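Local coordinates for protein dihydroxyacetone kinase (Citrobacter freundii, PDB 1UN8) that phosphorylates dihydroxyacetone with ATP, a step of glycerol fermentation, working as a homodimer with divalent metal ions as cofactor, at residues P149-A153 against G218-P223; L189-S195 against H212-M217; V241-L245 against L276-L281; N259-V264 against L298-S304. All blocks are in the same frame, centred on the assembly; numbering follows the deposited sequence.

Contact 1: P149-A153 against G218-P223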
# COMPACT_ATOMS: atom_id res chain seq x y z
N PRO A 149 -17.21 -20.86 -4.28
CA PRO A 149 -16.68 -19.69 -3.57
C PRO A 149 -15.34 -19.27 -4.16
O PRO A 149 -14.45 -20.09 -4.38
CB PRO A 149 -16.53 -20.18 -2.13
CG PRO A 149 -17.58 -21.25 -2.03
CD PRO A 149 -17.45 -21.97 -3.35
N ARG A 150 -15.19 -17.98 -4.41
CA ARG A 150 -13.95 -17.49 -4.97
C ARG A 150 -12.84 -17.64 -3.95
O ARG A 150 -13.08 -17.61 -2.75
CB ARG A 150 -14.08 -16.02 -5.34
CG ARG A 150 -15.07 -15.73 -6.42
CD ARG A 150 -15.52 -14.28 -6.35
NE ARG A 150 -16.46 -13.95 -7.41
CZ ARG A 150 -17.12 -12.80 -7.48
NH1 ARG A 150 -16.94 -11.87 -6.55
NH2 ARG A 150 -17.95 -12.58 -8.49
N GLY A 151 -11.62 -17.82 -4.44
CA GLY A 151 -10.47 -17.93 -3.57
C GLY A 151 -9.78 -16.57 -3.52
O GLY A 151 -9.41 -16.02 -4.56
N ILE A 152 -9.63 -16.04 -2.31
CA ILE A 152 -8.99 -14.75 -2.12
C ILE A 152 -7.88 -14.78 -1.05
O ILE A 152 -7.22 -15.79 -0.88
CB ILE A 152 -10.07 -13.68 -1.78
CG1 ILE A 152 -10.79 -14.06 -0.47
CG2 ILE A 152 -11.08 -13.57 -2.96
CD1 ILE A 152 -12.26 -13.77 -0.47
N ALA A 153 -7.70 -13.69 -0.32
CA ALA A 153 -6.64 -13.58 0.68
C ALA A 153 -6.32 -14.80 1.54
O ALA A 153 -5.16 -15.14 1.73
CB ALA A 153 -6.90 -12.38 1.57
N GLY A 218 -14.68 -8.81 -6.22
CA GLY A 218 -13.63 -9.79 -6.44
C GLY A 218 -12.24 -9.23 -6.63
O GLY A 218 -12.09 -8.05 -6.95
N ILE A 219 -11.22 -10.07 -6.43
CA ILE A 219 -9.84 -9.64 -6.57
C ILE A 219 -9.45 -9.41 -8.03
O ILE A 219 -8.31 -9.04 -8.32
CB ILE A 219 -8.86 -10.64 -5.94
CG1 ILE A 219 -8.91 -11.99 -6.67
CG2 ILE A 219 -9.20 -10.79 -4.47
CD1 ILE A 219 -7.82 -12.95 -6.26
N HIS A 220 -10.39 -9.64 -8.94
CA HIS A 220 -10.14 -9.39 -10.35
C HIS A 220 -11.13 -8.30 -10.75
O HIS A 220 -11.30 -7.99 -11.91
CB HIS A 220 -10.35 -10.65 -11.19
CG HIS A 220 -9.41 -11.77 -10.84
ND1 HIS A 220 -9.80 -12.88 -10.14
CD2 HIS A 220 -8.08 -11.90 -11.05
CE1 HIS A 220 -8.75 -13.65 -9.92
NE2 HIS A 220 -7.69 -13.08 -10.46
N GLY A 221 -11.79 -7.73 -9.74
CA GLY A 221 -12.76 -6.68 -9.98
C GLY A 221 -14.16 -7.22 -10.22
O GLY A 221 -15.06 -6.46 -10.53
N GLU A 222 -14.35 -8.52 -10.07
CA GLU A 222 -15.66 -9.13 -10.28
C GLU A 222 -16.74 -8.49 -9.41
O GLU A 222 -16.47 -7.99 -8.32
CB GLU A 222 -15.61 -10.64 -9.96
CG GLU A 222 -14.58 -11.47 -10.72
CD GLU A 222 -13.27 -11.62 -9.96
OE1 GLU A 222 -12.60 -12.67 -10.15
OE2 GLU A 222 -12.91 -10.70 -9.19
N PRO A 223 -18.00 -8.51 -9.88
CA PRO A 223 -19.13 -7.94 -9.14
C PRO A 223 -19.19 -8.55 -7.75
O PRO A 223 -18.96 -9.75 -7.60
CB PRO A 223 -20.34 -8.35 -9.98
CG PRO A 223 -19.78 -8.38 -11.35
CD PRO A 223 -18.44 -9.05 -11.17
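Neither segment is a regular helix or strand. Residues 149-152 run largely extended, whereas 218-223 fold back through a type I turn from G218 to G221, held by G221 N to G218 O (2.8 Å) and closed further by G218 N to E222 O (2.9 Å). The backbones stay well apart, R150 and G218 at 7.8 Å between CA atoms, so side chains bridge the gap. R150 NH1 and NH2 both donate to P223 O, two residues past the turn, each at 3.1 Å, while E222 CB lies over one guanidinium face. Nearer the backbone, I152 CG2 packs on I219 CG2 at 3.7 Å. Just past the turn, the E222 carboxylate accepts from H220 twice: H220 N to E222 OE2 (2.7 Å) and H220 ND1 to E222 OE1 (2.8 Å). H220 forms the covalent hemiaminal with substrate through its tele nitrogen, NE2. Holding ND1 on a carboxylate probably helps to orient the ring and leaves NE2 on its far side, consistent with the attack on dihydroxyacetone.

Contact 2: L189-S195 against H212-M217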
# COMPACT_ATOMS: atom_id res chain seq x y z
N LEU A 189 -13.86 -12.17 3.75
CA LEU A 189 -14.86 -11.25 3.24
C LEU A 189 -14.19 -9.94 2.88
O LEU A 189 -13.48 -9.35 3.70
CB LEU A 189 -15.96 -11.01 4.28
CG LEU A 189 -17.08 -10.06 3.86
CD1 LEU A 189 -17.68 -10.54 2.56
CD2 LEU A 189 -18.13 -9.97 4.98
N GLY A 190 -14.40 -9.47 1.66
CA GLY A 190 -13.79 -8.23 1.24
C GLY A 190 -14.79 -7.13 0.93
O GLY A 190 -15.98 -7.38 0.74
N VAL A 191 -14.29 -5.90 0.89
CA VAL A 191 -15.14 -4.76 0.60
C VAL A 191 -14.27 -3.75 -0.13
O VAL A 191 -13.07 -3.65 0.16
CB VAL A 191 -15.73 -4.12 1.89
CG1 VAL A 191 -14.61 -3.51 2.73
CG2 VAL A 191 -16.77 -3.08 1.52
N ALA A 192 -14.87 -3.01 -1.07
CA ALA A 192 -14.12 -2.03 -1.82
C ALA A 192 -14.93 -0.78 -2.14
O ALA A 192 -16.15 -0.84 -2.32
CB ALA A 192 -13.59 -2.66 -3.09
N LEU A 193 -14.24 0.36 -2.20
CA LEU A 193 -14.86 1.63 -2.52
C LEU A 193 -14.75 1.85 -4.02
O LEU A 193 -15.54 2.59 -4.61
CB LEU A 193 -14.18 2.77 -1.77
CG LEU A 193 -14.20 2.59 -0.25
CD1 LEU A 193 -13.65 3.84 0.45
CD2 LEU A 193 -15.62 2.29 0.21
N SER A 194 -13.78 1.21 -4.65
CA SER A 194 -13.61 1.32 -6.09
C SER A 194 -12.76 0.18 -6.64
O SER A 194 -11.93 -0.38 -5.94
CB SER A 194 -12.99 2.67 -6.49
OG SER A 194 -11.73 2.85 -5.90
N SER A 195 -12.98 -0.17 -7.90
CA SER A 195 -12.21 -1.24 -8.48
C SER A 195 -10.79 -0.74 -8.75
O SER A 195 -10.43 0.36 -8.34
CB SER A 195 -12.86 -1.74 -9.76
OG SER A 195 -12.30 -2.97 -10.16
N HIS A 212 -20.88 5.07 -1.20
CA HIS A 212 -21.17 3.69 -0.84
C HIS A 212 -20.01 2.75 -0.97
O HIS A 212 -18.91 3.16 -1.38
CB HIS A 212 -22.30 3.14 -1.71
CG HIS A 212 -23.58 4.02 -1.72
ND1 HIS A 212 -24.33 4.25 -0.59
CD2 HIS A 212 -24.19 4.69 -2.72
CE1 HIS A 212 -25.35 5.03 -0.89
NE2 HIS A 212 -25.29 5.31 -2.18
N ALA A 213 -20.22 1.48 -0.62
CA ALA A 213 -19.16 0.48 -0.68
C ALA A 213 -19.65 -0.86 -1.19
O ALA A 213 -20.65 -1.39 -0.72
CB ALA A 213 -18.54 0.30 0.70
N GLU A 214 -18.92 -1.42 -2.16
CA GLU A 214 -19.30 -2.70 -2.73
C GLU A 214 -18.75 -3.88 -1.92
O GLU A 214 -17.54 -4.17 -1.93
CB GLU A 214 -18.83 -2.79 -4.18
CG GLU A 214 -19.18 -4.11 -4.85
CD GLU A 214 -18.98 -4.08 -6.35
OE1 GLU A 214 -18.68 -5.16 -6.92
OE2 GLU A 214 -19.14 -3.00 -6.97
N LEU A 215 -19.64 -4.57 -1.22
CA LEU A 215 -19.24 -5.72 -0.42
C LEU A 215 -19.01 -6.91 -1.34
O LEU A 215 -19.83 -7.22 -2.21
CB LEU A 215 -20.34 -6.05 0.59
CG LEU A 215 -20.04 -7.25 1.49
CD1 LEU A 215 -18.87 -6.90 2.40
CD2 LEU A 215 -21.25 -7.59 2.33
N GLY A 216 -17.87 -7.58 -1.16
CA GLY A 216 -17.58 -8.75 -1.97
C GLY A 216 -16.98 -8.55 -3.34
O GLY A 216 -16.92 -9.49 -4.13
N MET A 217 -16.54 -7.34 -3.66
CA MET A 217 -15.92 -7.13 -4.97
C MET A 217 -14.75 -8.12 -5.09
O MET A 217 -13.94 -8.27 -4.16
CB MET A 217 -15.40 -5.70 -5.10
CG MET A 217 -14.85 -5.39 -6.48
SD MET A 217 -14.21 -3.69 -6.68
CE MET A 217 -15.79 -2.76 -6.76
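Two apolar groups flank this strand pair. V191 and L215 lie on one face, where V191 CB meets L215 CD1 at 4.2 Å and L189 CD1 approaches the same L215 CD1 at 3.8 Å; M240 and K243 of helix 233-247 cover this side. Across the sheet A192 CB rests on M217 SD (3.8 Å), and S195 CA closes on that sulphur at 3.6 Å. Between the two layers the backbones run antiparallel: the axes of strands 189-192 and 213-215 approach to 4.7 Å, with 158° between their directions. V191 and L215 form the non-hydrogen-bonded pair, A192 and E214 the hydrogen-bonded one, with A192 N to E214 O at 3.0 Å and E214 N to A192 O at 2.8 Å. G216 N adds a bond to G190 O (2.7 Å) within a type II turn from E214 to M217, whose third position suits glycine. At the polar edge the E214 carboxylate turns away to G224 N, H209 and a salt bridge with R207. Backbone pairing thus sets the register, and the turn leads toward the catalytic H220.

Contact 3: V241-L245 against L276-L281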
# COMPACT_ATOMS: atom_id res chain seq x y z
N VAL A 241 -18.04 -8.26 10.15
CA VAL A 241 -17.83 -9.14 11.28
C VAL A 241 -19.04 -10.05 11.52
O VAL A 241 -18.90 -11.22 11.87
CB VAL A 241 -17.50 -8.34 12.55
CG1 VAL A 241 -17.54 -9.24 13.79
CG2 VAL A 241 -16.12 -7.74 12.41
N ASP A 242 -20.24 -9.51 11.32
CA ASP A 242 -21.43 -10.32 11.52
C ASP A 242 -21.38 -11.52 10.58
O ASP A 242 -21.48 -12.67 11.03
CB ASP A 242 -22.71 -9.52 11.25
CG ASP A 242 -23.04 -8.56 12.37
OD1 ASP A 242 -22.80 -8.92 13.55
OD2 ASP A 242 -23.55 -7.45 12.08
N LYS A 243 -21.22 -11.25 9.29
CA LYS A 243 -21.17 -12.31 8.29
C LYS A 243 -20.06 -13.30 8.57
O LYS A 243 -20.21 -14.49 8.32
CB LYS A 243 -21.03 -11.70 6.90
CG LYS A 243 -22.25 -10.89 6.54
CD LYS A 243 -22.21 -10.32 5.15
CE LYS A 243 -23.51 -9.58 4.86
NZ LYS A 243 -24.70 -10.45 5.12
N LEU A 244 -18.94 -12.81 9.11
CA LEU A 244 -17.85 -13.72 9.43
C LEU A 244 -18.30 -14.62 10.58
O LEU A 244 -18.10 -15.83 10.53
CB LEU A 244 -16.60 -12.95 9.83
CG LEU A 244 -15.70 -12.48 8.68
CD1 LEU A 244 -14.62 -11.56 9.21
CD2 LEU A 244 -15.07 -13.67 7.99
N LEU A 245 -18.92 -14.03 11.60
CA LEU A 245 -19.39 -14.80 12.74
C LEU A 245 -20.42 -15.85 12.36
O LEU A 245 -20.44 -16.95 12.92
CB LEU A 245 -19.96 -13.87 13.82
CG LEU A 245 -18.92 -13.16 14.69
CD1 LEU A 245 -19.61 -12.33 15.75
CD2 LEU A 245 -18.00 -14.18 15.34
N LEU A 276 -12.00 -3.48 14.00
CA LEU A 276 -11.98 -4.92 14.19
C LEU A 276 -11.74 -5.25 15.65
O LEU A 276 -12.38 -6.14 16.21
CB LEU A 276 -10.88 -5.57 13.36
CG LEU A 276 -10.75 -7.08 13.61
CD1 LEU A 276 -11.87 -7.84 12.91
CD2 LEU A 276 -9.42 -7.57 13.12
N ALA A 277 -10.80 -4.55 16.27
CA ALA A 277 -10.46 -4.78 17.67
C ALA A 277 -11.62 -4.45 18.61
O ALA A 277 -11.66 -4.92 19.74
CB ALA A 277 -9.24 -3.95 18.05
N SER A 278 -12.54 -3.64 18.13
CA SER A 278 -13.70 -3.25 18.93
C SER A 278 -14.96 -3.97 18.49
O SER A 278 -16.05 -3.69 19.00
CB SER A 278 -13.92 -1.74 18.80
OG SER A 278 -12.73 -1.04 19.09
N SER A 279 -14.83 -4.90 17.55
CA SER A 279 -15.99 -5.63 17.06
C SER A 279 -16.30 -6.82 17.95
O SER A 279 -15.47 -7.24 18.76
CB SER A 279 -15.74 -6.11 15.61
OG SER A 279 -14.81 -7.16 15.57
N PRO A 280 -17.50 -7.38 17.83
CA PRO A 280 -17.90 -8.54 18.63
C PRO A 280 -16.96 -9.71 18.41
O PRO A 280 -17.01 -10.70 19.15
CB PRO A 280 -19.31 -8.83 18.13
CG PRO A 280 -19.80 -7.49 17.70
CD PRO A 280 -18.62 -6.92 16.99
N LEU A 281 -16.10 -9.60 17.41
CA LEU A 281 -15.15 -10.65 17.07
C LEU A 281 -13.92 -10.60 17.97
O LEU A 281 -13.16 -11.56 18.10
CB LEU A 281 -14.73 -10.48 15.62
CG LEU A 281 -13.84 -11.53 14.97
CD1 LEU A 281 -14.51 -12.89 15.05
CD2 LEU A 281 -13.62 -11.15 13.53
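V241 is the main bump on the helical side. Its side chain enters a hollow lined by L276, S279, P280 and L281, where the chain leaves helix 266-277 and bends back. V241 CG1 sits against L281 CB (3.6 Å) and P280 CD (4.1 Å), and V241 CG2 against S279 OG (3.5 Å) and L276 CD1 (4.3 Å). S279 OG donates to L276 O (2.7 Å), so V241 CG2 packs beside a hydroxyl that is already bonded. One turn further along the helix, L245 bears on the same bend, L245 CD2 touching L281 CD1 at 3.7 Å and L245 CD1 lying 4.2 Å from P280 CB. L281 in return projects toward the helix between V241, L244 and L245, although L244 CD1 only grazes L281 CD2 at 4.5 Å. This apolar packing, away from the catalytic and substrate sites, joins helix 233-247 to the end of helix 266-277 over one side of the sheet: L276 and L281 also touch strand 254-260, and L244 reaches F187 of strand 186-192.

Contact 4: N259-V264 against L298-S304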
# COMPACT_ATOMS: atom_id res chain seq x y z
N ASN A 259 -6.10 -7.59 5.34
CA ASN A 259 -5.45 -7.43 4.06
C ASN A 259 -5.87 -6.18 3.28
O ASN A 259 -7.06 -5.89 3.13
CB ASN A 259 -5.72 -8.67 3.21
CG ASN A 259 -5.13 -8.58 1.80
OD1 ASN A 259 -3.91 -8.47 1.63
ND2 ASN A 259 -5.99 -8.64 0.79
N ASN A 260 -4.89 -5.45 2.78
CA ASN A 260 -5.15 -4.24 2.01
C ASN A 260 -5.18 -4.65 0.55
O ASN A 260 -4.17 -5.12 0.02
CB ASN A 260 -4.03 -3.23 2.24
CG ASN A 260 -4.34 -1.89 1.60
OD1 ASN A 260 -5.01 -1.82 0.56
ND2 ASN A 260 -3.85 -0.81 2.21
N LEU A 261 -6.33 -4.47 -0.12
CA LEU A 261 -6.42 -4.86 -1.52
C LEU A 261 -5.49 -4.04 -2.44
O LEU A 261 -5.32 -4.38 -3.62
CB LEU A 261 -7.86 -4.79 -2.01
CG LEU A 261 -8.76 -6.03 -1.84
CD1 LEU A 261 -7.96 -7.23 -1.38
CD2 LEU A 261 -9.87 -5.72 -0.88
N GLY A 262 -4.92 -2.96 -1.91
CA GLY A 262 -3.99 -2.18 -2.71
C GLY A 262 -4.12 -0.68 -2.74
O GLY A 262 -3.12 0.00 -2.97
N GLY A 263 -5.32 -0.17 -2.52
CA GLY A 263 -5.52 1.27 -2.58
C GLY A 263 -5.95 1.98 -1.31
O GLY A 263 -6.22 3.18 -1.34
N VAL A 264 -6.03 1.28 -0.20
CA VAL A 264 -6.43 1.95 1.02
C VAL A 264 -5.20 2.60 1.65
O VAL A 264 -4.10 2.06 1.59
CB VAL A 264 -7.03 0.97 2.01
CG1 VAL A 264 -7.44 1.69 3.27
CG2 VAL A 264 -8.22 0.26 1.37
N LEU A 298 -4.31 -5.22 -7.62
CA LEU A 298 -3.64 -4.05 -8.13
C LEU A 298 -3.85 -2.93 -7.10
O LEU A 298 -3.56 -3.13 -5.92
CB LEU A 298 -4.18 -3.68 -9.51
CG LEU A 298 -3.78 -4.72 -10.56
CD1 LEU A 298 -4.39 -4.41 -11.91
CD2 LEU A 298 -2.27 -4.73 -10.67
N ASP A 299 -4.36 -1.77 -7.52
CA ASP A 299 -4.56 -0.68 -6.58
C ASP A 299 -5.99 -0.53 -6.04
O ASP A 299 -6.38 0.54 -5.57
CB ASP A 299 -4.11 0.64 -7.21
CG ASP A 299 -4.97 1.06 -8.38
OD1 ASP A 299 -5.77 0.24 -8.87
OD2 ASP A 299 -4.83 2.21 -8.82
N MET A 300 -6.76 -1.62 -6.09
CA MET A 300 -8.13 -1.61 -5.61
C MET A 300 -8.26 -0.99 -4.22
O MET A 300 -7.62 -1.44 -3.27
CB MET A 300 -8.67 -3.04 -5.57
CG MET A 300 -10.13 -3.16 -5.17
SD MET A 300 -10.82 -4.73 -5.73
CE MET A 300 -11.18 -5.45 -4.17
N LYS A 301 -9.11 0.03 -4.09
CA LYS A 301 -9.27 0.64 -2.79
C LYS A 301 -10.29 -0.10 -1.93
O LYS A 301 -11.42 0.36 -1.76
CB LYS A 301 -9.66 2.12 -2.91
CG LYS A 301 -9.78 2.80 -1.56
CD LYS A 301 -9.47 4.29 -1.59
CE LYS A 301 -9.32 4.80 -0.15
NZ LYS A 301 -8.91 6.24 -0.03
N GLY A 302 -9.87 -1.23 -1.39
CA GLY A 302 -10.72 -2.04 -0.53
C GLY A 302 -9.84 -2.87 0.39
O GLY A 302 -8.60 -2.85 0.25
N PHE A 303 -10.43 -3.60 1.32
CA PHE A 303 -9.64 -4.44 2.22
C PHE A 303 -10.41 -5.72 2.47
O PHE A 303 -11.60 -5.79 2.17
CB PHE A 303 -9.37 -3.71 3.55
CG PHE A 303 -10.61 -3.48 4.38
CD1 PHE A 303 -11.07 -4.46 5.27
CD2 PHE A 303 -11.33 -2.28 4.27
CE1 PHE A 303 -12.23 -4.26 6.03
CE2 PHE A 303 -12.49 -2.07 5.03
CZ PHE A 303 -12.94 -3.06 5.90
N SER A 304 -9.74 -6.74 2.98
CA SER A 304 -10.43 -7.99 3.29
C SER A 304 -10.10 -8.43 4.69
O SER A 304 -9.05 -8.09 5.23
CB SER A 304 -10.09 -9.06 2.25
OG SER A 304 -8.71 -9.38 2.28
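L261 loses the most surface here, 110 Å², just beyond the end of its strand. Its side chain lies along 300-303: L261 CG meets M300 CE at 3.4 Å, L261 CD2 comes within 3.1 Å of F303 N, and L261 N donates to G302 O (2.8 Å). S304, with 62 Å² covered, forms an antiparallel hydrogen-bonded pair with N259, N259 N to S304 O at 3.0 Å and S304 N to N259 O at 2.8 Å; N259 ND2 donates to S304 OG (3.2 Å) and also to V295 O. V264 gives up 59 Å², lodging V264 CG2 3.3 Å from G302 O. N260 opens an Asx turn, N260 OD1 accepting from G262 N (2.7 Å), and G263 N bonds to M300 O (2.7 Å). F303 extends toward helices 233-247 and 266-277 and meets F5 of the second subunit edge-to-face. D299 and K301 pair with K301 and D299 of the second subunit, and D299 also bonds to H197. In the sheet, strand 301-309 lies between 254-260 and 186-192.

Contacts 2 and 4 are buried pairings in one sheet: strand 186-192 lies beside strand 301-309, with L193 N 2.8 Å from K301 O and V191 O 2.9 Å from F303 N, and both also touch the second subunit. Backbone hydrogen bonds dominate them, and M217 SD lies 3.7 Å from M300 SD. Contact 3, about 17 Å from contact 2 between centres, is apolar helix packing on the sheet, linked to contact 2 through K243 against L189 and L215. Contact 1, only partly buried, combines an arginine-to-carbonyl hydrogen-bond pair with an isoleucine contact beside the active-site histidine. Its 218-223 segment follows 212-217 directly, and A153 meets S304 and N259 of contact 4.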